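Local atomic coordinates of Rab GDP-dissociation inhibitor (Saccharomyces cerevisiae, PDB entry 2BCG), a protein that holds Rab GTPases such as Sec4 in their GDP-bound form by slowing nucleotide release, and extracts GDP-bound Ypt7 from vacuolar membranes. Residues M150-F153 with L154-I157. Numbering follows the deposited sequence.
With GER (geran-8-yl geran), chain D.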
loop_
_atom_site.group_PDB
_atom_site.type_symbol
_atom_site.label_atom_id
_atom_site.label_comp_id
_atom_site.label_asym_id
_atom_site.label_seq_id
_atom_site.Cartn_x
_atom_site.Cartn_y
_atom_site.Cartn_z
ATOM N N MET A 150 35.051 -7.468 11.065
ATOM C CA MET A 150 33.636 -7.382 10.675
ATOM C C MET A 150 32.980 -8.759 10.565
ATOM O O MET A 150 31.853 -8.966 11.031
ATOM C CB MET A 150 33.548 -6.660 9.329
ATOM C CG MET A 150 32.166 -6.598 8.711
ATOM S SD MET A 150 31.095 -5.611 9.735
ATOM C CE MET A 150 29.560 -5.722 8.803
ATOM N N LYS A 151 33.678 -9.688 9.914
ATOM C CA LYS A 151 33.216 -11.070 9.717
ATOM C C LYS A 151 32.944 -11.821 11.028
ATOM O O LYS A 151 31.906 -12.484 11.173
ATOM C CB LYS A 151 34.232 -11.831 8.867
ATOM C CG LYS A 151 33.807 -13.229 8.481
ATOM C CD LYS A 151 34.437 -13.604 7.161
ATOM C CE LYS A 151 34.344 -15.092 6.852
ATOM N NZ LYS A 151 34.910 -15.285 5.472
ATOM N N LYS A 152 33.866 -11.715 11.985
ATOM C CA LYS A 152 33.659 -12.350 13.280
ATOM C C LYS A 152 32.443 -11.779 13.979
ATOM O O LYS A 152 31.678 -12.513 14.594
ATOM C CB LYS A 152 34.901 -12.212 14.152
ATOM C CG LYS A 152 36.092 -12.921 13.551
ATOM C CD LYS A 152 37.312 -12.785 14.413
ATOM C CE LYS A 152 38.220 -13.984 14.171
ATOM N NZ LYS A 152 39.494 -13.875 14.924
ATOM N N PHE A 153 32.254 -10.466 13.858
ATOM C CA PHE A 153 31.051 -9.814 14.371
ATOM C C PHE A 153 29.776 -10.408 13.758
ATOM O O PHE A 153 28.853 -10.788 14.482
ATOM C CB PHE A 153 31.122 -8.308 14.105
ATOM C CG PHE A 153 29.849 -7.575 14.415
ATOM C CD1 PHE A 153 29.491 -7.322 15.732
ATOM C CD2 PHE A 153 29.022 -7.107 13.383
ATOM C CE1 PHE A 153 28.319 -6.634 16.039
ATOM C CE2 PHE A 153 27.856 -6.419 13.670
ATOM C CZ PHE A 153 27.496 -6.177 15.003
ATOM N N LEU A 154 29.729 -10.493 12.434
ATOM C CA LEU A 154 28.538 -11.005 11.766
ATOM C C LEU A 154 28.332 -12.502 12.005
ATOM O O LEU A 154 27.192 -12.976 12.018
ATOM C CB LEU A 154 28.562 -10.672 10.262
ATOM C CG LEU A 154 28.440 -9.186 9.882
ATOM C CD1 LEU A 154 28.562 -9.070 8.378
ATOM C CD2 LEU A 154 27.132 -8.546 10.357
ATOM N N GLU A 155 29.426 -13.243 12.207
ATOM C CA GLU A 155 29.340 -14.667 12.563
ATOM C C GLU A 155 28.709 -14.857 13.947
ATOM O O GLU A 155 27.998 -15.837 14.188
ATOM C CB GLU A 155 30.724 -15.332 12.499
ATOM C CG GLU A 155 31.211 -15.635 11.068
ATOM C CD GLU A 155 32.686 -16.043 11.013
ATOM O OE1 GLU A 155 33.437 -15.757 11.984
ATOM O OE2 GLU A 155 33.098 -16.644 9.996
ATOM N N TRP A 156 28.967 -13.914 14.843
ATOM C CA TRP A 156 28.350 -13.910 16.163
ATOM C C TRP A 156 26.854 -13.577 16.071
ATOM O O TRP A 156 26.035 -14.238 16.728
ATOM C CB TRP A 156 29.102 -12.959 17.095
ATOM C CG TRP A 156 28.398 -12.636 18.371
ATOM C CD1 TRP A 156 28.313 -13.422 19.488
ATOM C CD2 TRP A 156 27.711 -11.422 18.682
ATOM N NE1 TRP A 156 27.600 -12.778 20.467
ATOM C CE2 TRP A 156 27.219 -11.545 20.003
ATOM C CE3 TRP A 156 27.454 -10.240 17.973
ATOM C CZ2 TRP A 156 26.481 -10.537 20.625
ATOM C CZ3 TRP A 156 26.715 -9.234 18.590
ATOM C CH2 TRP A 156 26.237 -9.390 19.906
ATOM N N ILE A 157 26.501 -12.580 15.250
ATOM C CA ILE A 157 25.096 -12.257 14.938
ATOM C C ILE A 157 24.341 -13.520 14.492
ATOM O O ILE A 157 23.240 -13.788 14.970
ATOM C CB ILE A 157 24.947 -11.155 13.819
ATOM C CG1 ILE A 157 25.557 -9.806 14.239
ATOM C CG2 ILE A 157 23.463 -10.991 13.383
ATOM C CD1 ILE A 157 24.688 -8.922 15.114
HETATM C C1 GER D . 21.865 -14.404 8.713
HETATM C C2 GER D . 23.109 -13.798 8.018
HETATM C C3 GER D . 24.101 -13.036 8.659
HETATM C C4 GER D . 24.054 -12.711 10.161
HETATM C C5 GER D . 25.268 -12.488 7.822
HETATM C C6 GER D . 26.589 -13.237 8.049
HETATM C C7 GER D . 27.539 -12.888 7.084
HETATM C C8 GER D . 28.932 -13.036 7.118
HETATM C C9 GER D . 29.635 -13.671 8.330
HETATM C C10 GER D . 29.764 -12.578 5.905
HETATM C C11 GER D . 30.520 -11.257 6.132
HETATM C C12 GER D . 31.512 -11.088 5.165
HETATM C C13 GER D . 32.440 -10.056 5.015
HETATM C C14 GER D . 32.497 -8.863 5.966
HETATM C C15 GER D . 33.432 -10.114 3.854
HETATM C C16 GER D . 34.734 -10.769 4.291
HETATM C C17 GER D . 35.724 -10.580 3.339
HETATM C C18 GER D . 37.088 -10.458 3.580
HETATM C C19 GER D . 37.633 -10.531 5.022
HETATM C C20 GER D . 38.045 -10.254 2.388
#
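Met150 and Leu154 sit one turn apart on the amphipathic alpha-helix 144-159, which lines the geranylgeranyl pocket of this Rab GDI. The regular i to i+4 backbone bonds run from Leu154 N to Met150 O (3.0 Å) through Ile157 N to Phe153 O. On the buried side the side chain of Met150 turns at chi2 (65°) and then runs extended, which brings its terminal CE within 3.5 Å of Leu154 CD1; a flexible, unbranched chain suits a place shared with a lipid, and its CG also meets GER C14 at 3.6 Å. Branching lets Leu154 reach both ways: CD2 lies 3.8 Å from Phe153 CD2, while CD1, besides meeting Met150, faces the prenyl chain. The flat Phe153 ring packs against side chains of helices 178-184, 189-199 and 212-229. Ile157 CG1 lies over one face of this ring, offset toward the rim, and Trp156 CZ3 approaches it obliquely, 4.0 Å from Phe153 CE1. The outer flank, where Glu155 and Lys152 are exposed to solvent and Lys151 partly so, is looser and polar. Lys151 and Glu155 run past each other without a salt bridge, Lys151 NZ staying 5.1 Å from Glu155 OE2, so any attraction between them is probably modest. Their aliphatic parts, four methylenes in Lys151 and two in Glu155, nevertheless suit the pocket's border: Lys151 CD passes GER C16, and Glu155 CG rests 3.7 Å from the branch methyl C9 of the same lipid.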